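PDB 3BZW: putative lipase from Bacteroides thetaiotaomicron VPI-5482, which belongs to the GDSL-like (SGNH) hydrolases and probably cleaves ester bonds of lipids such as lysophospholipids. Local coordinates for residues E193-D196 / A197-A201. Numbering follows the deposited sequence.
Sequences EYID and AYVQA
Ile195 O is gripped by two backbone donors, Tyr198 N at 2.9 Å and Val199 N at 3.2 Å, and the pair illustrates how a chain winds into its first helical turn. The Val199 donor lies in the carbonyl plane, whereas that of Tyr198 stands well above it. One step earlier Ala197 N reaches back to Tyr194 O (3.1 Å), and one step later Gln200 N meets Asp196 O at 2.8 Å in a nearly straight bond, N-H...O 172°, so the short-range bonds of the entry give way to regular i to i+4 pairing. The Tyr198 ring swings back beside the preceding loop, its CG anti to the carbonyl carbon (chi1 -59°), which sets Ile195 O in the ring plane at the edge and brings CE2 to 3.7 Å from Glu193 CB. Glu193, bent at chi2 (-82°), crosses this ring at about a right angle and turns its carboxylate to Ala197, where OE1 lies 3.5 Å from CB. On another flank of the turn, CG1 of Ile195 rests 4.2 Å from CG2 of Val199. The phenol OH of Tyr198 is hydrogen-bonded to Val105 O and Asn189 ND2, and its ring packs edge-to-face with Tyr143. With an alanine in place of Tyr198, Val105 O and Asn189 ND2 would probably lose their shared phenol partner and a gap would open beside Glu193 CB and Tyr143. Outward, Asp196 OD1 forms a salt bridge with Arg134 of the second subunit, whose guanidinium also makes a cation-pi contact with Tyr194. The whole is the N-terminal first turn of helix 195-210, which precedes strand 213-214 of the parallel sheet in an alpha/beta fold of the SGNH hydrolase type.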
ATOM      1  N   GLU A 193     -22.960  -2.167 -11.828  1.00  6.73           N
ATOM      2  CA  GLU A 193     -22.755  -2.118 -10.385  1.00  6.22           C
ATOM      3  C   GLU A 193     -23.084  -3.449  -9.720  1.00  5.99           C
ATOM      4  O   GLU A 193     -23.974  -4.179 -10.166  1.00  5.58           O
ATOM      5  CB  GLU A 193     -23.638  -1.026  -9.770  1.00  6.23           C
ATOM      6  CG  GLU A 193     -23.358   0.385 -10.272  1.00  5.31           C
ATOM      7  CD  GLU A 193     -22.181   1.044  -9.578  1.00  7.18           C
ATOM      8  OE1 GLU A 193     -21.478   0.370  -8.794  1.00  7.87           O
ATOM      9  OE2 GLU A 193     -21.958   2.248  -9.822  1.00  6.73           O
ATOM     10  N   TYR A 194     -22.345  -3.777  -8.664  1.00  4.77           N
ATOM     11  CA  TYR A 194     -22.620  -4.994  -7.914  1.00  6.35           C
ATOM     12  C   TYR A 194     -23.571  -4.557  -6.809  1.00  5.67           C
ATOM     13  O   TYR A 194     -23.670  -3.367  -6.509  1.00  6.77           O
ATOM     14  CB  TYR A 194     -21.344  -5.570  -7.284  1.00  5.42           C
ATOM     15  CG  TYR A 194     -20.396  -6.229  -8.263  1.00  6.80           C
ATOM     16  CD1 TYR A 194     -19.181  -5.630  -8.600  1.00  6.46           C
ATOM     17  CD2 TYR A 194     -20.708  -7.463  -8.844  1.00  6.38           C
ATOM     18  CE1 TYR A 194     -18.298  -6.241  -9.489  1.00  5.55           C
ATOM     19  CE2 TYR A 194     -19.828  -8.082  -9.736  1.00  5.16           C
ATOM     20  CZ  TYR A 194     -18.625  -7.463 -10.053  1.00  7.69           C
ATOM     21  OH  TYR A 194     -17.754  -8.061 -10.941  1.00  7.01           O
ATOM     22  N   ILE A 195     -24.269  -5.513  -6.207  1.00  4.68           N
ATOM     23  CA  ILE A 195     -25.198  -5.213  -5.122  1.00  4.47           C
ATOM     24  C   ILE A 195     -24.480  -4.398  -4.040  1.00  5.63           C
ATOM     25  O   ILE A 195     -25.100  -3.595  -3.340  1.00  3.77           O
ATOM     26  CB  ILE A 195     -25.766  -6.533  -4.514  1.00  5.40           C
ATOM     27  CG1 ILE A 195     -26.751  -6.227  -3.383  1.00  4.18           C
ATOM     28  CG2 ILE A 195     -24.632  -7.402  -4.000  1.00  3.89           C
ATOM     29  CD1 ILE A 195     -28.020  -5.511  -3.828  1.00  3.84           C
ATOM     30  N   ASP A 196     -23.165  -4.605  -3.931  1.00  5.03           N
ATOM     31  CA  ASP A 196     -22.314  -3.916  -2.953  1.00  5.62           C
ATOM     32  C   ASP A 196     -22.545  -2.407  -2.892  1.00  4.99           C
ATOM     33  O   ASP A 196     -22.638  -1.824  -1.813  1.00  4.09           O
ATOM     34  CB  ASP A 196     -20.835  -4.134  -3.291  1.00  7.22           C
ATOM     35  CG  ASP A 196     -20.459  -5.594  -3.387  1.00  8.41           C
ATOM     36  OD1 ASP A 196     -21.342  -6.430  -3.667  1.00  5.83           O
ATOM     37  OD2 ASP A 196     -19.262  -5.899  -3.197  1.00 10.84           O
ATOM     38  N   ALA A 197     -22.601  -1.778  -4.061  1.00  5.70           N
ATOM     39  CA  ALA A 197     -22.787  -0.333  -4.149  1.00  5.26           C
ATOM     40  C   ALA A 197     -24.073   0.136  -3.482  1.00  5.91           C
ATOM     41  O   ALA A 197     -24.112   1.210  -2.882  1.00  5.14           O
ATOM     42  CB  ALA A 197     -22.775   0.101  -5.608  1.00  5.81           C
ATOM     43  N   TYR A 198     -25.119  -0.675  -3.585  1.00  5.51           N
ATOM     44  CA  TYR A 198     -26.410  -0.326  -3.014  1.00  5.61           C
ATOM     45  C   TYR A 198     -26.447  -0.562  -1.511  1.00  4.64           C
ATOM     46  O   TYR A 198     -27.216   0.068  -0.800  1.00  5.84           O
ATOM     47  CB  TYR A 198     -27.507  -1.107  -3.739  1.00  5.25           C
ATOM     48  CG  TYR A 198     -27.519  -0.798  -5.220  1.00  7.01           C
ATOM     49  CD1 TYR A 198     -28.324   0.224  -5.738  1.00  7.94           C
ATOM     50  CD2 TYR A 198     -26.647  -1.454  -6.091  1.00  6.18           C
ATOM     51  CE1 TYR A 198     -28.250   0.588  -7.087  1.00  6.71           C
ATOM     52  CE2 TYR A 198     -26.565  -1.098  -7.438  1.00  6.20           C
ATOM     53  CZ  TYR A 198     -27.364  -0.076  -7.927  1.00  6.90           C
ATOM     54  OH  TYR A 198     -27.251   0.297  -9.247  1.00  6.72           O
ATOM     55  N   VAL A 199     -25.596  -1.463  -1.033  1.00  5.44           N
ATOM     56  CA  VAL A 199     -25.502  -1.752   0.390  1.00  5.85           C
ATOM     57  C   VAL A 199     -24.668  -0.641   1.042  1.00  6.18           C
ATOM     58  O   VAL A 199     -25.061  -0.051   2.053  1.00  3.84           O
ATOM     59  CB  VAL A 199     -24.806  -3.119   0.622  1.00  6.33           C
ATOM     60  CG1 VAL A 199     -24.499  -3.314   2.095  1.00  6.63           C
ATOM     61  CG2 VAL A 199     -25.702  -4.242   0.116  1.00  6.73           C
ATOM     62  N   GLN A 200     -23.525  -0.345   0.435  1.00  5.83           N
ATOM     63  CA  GLN A 200     -22.624   0.673   0.963  1.00  5.38           C
ATOM     64  C   GLN A 200     -23.201   2.085   1.015  1.00  5.96           C
ATOM     65  O   GLN A 200     -22.926   2.830   1.957  1.00  5.02           O
ATOM     66  CB  GLN A 200     -21.312   0.665   0.179  1.00  6.60           C
ATOM     67  CG  GLN A 200     -20.506  -0.634   0.337  1.00  7.81           C
ATOM     68  CD  GLN A 200     -20.231  -0.995   1.792  1.00 10.06           C
ATOM     69  OE1 GLN A 200     -19.783  -0.158   2.578  1.00  7.52           O
ATOM     70  NE2 GLN A 200     -20.487  -2.252   2.152  1.00 10.50           N
ATOM     71  N   ALA A 201     -24.001   2.458   0.020  1.00  5.31           N
ATOM     72  CA  ALA A 201     -24.596   3.795  -0.007  1.00  5.34           C
ATOM     73  C   ALA A 201     -25.474   4.009   1.227  1.00  6.26           C
ATOM     74  O   ALA A 201     -25.517   5.104   1.791  1.00  4.62           O
ATOM     75  CB  ALA A 201     -25.424   3.981  -1.274  1.00  4.95           C
TER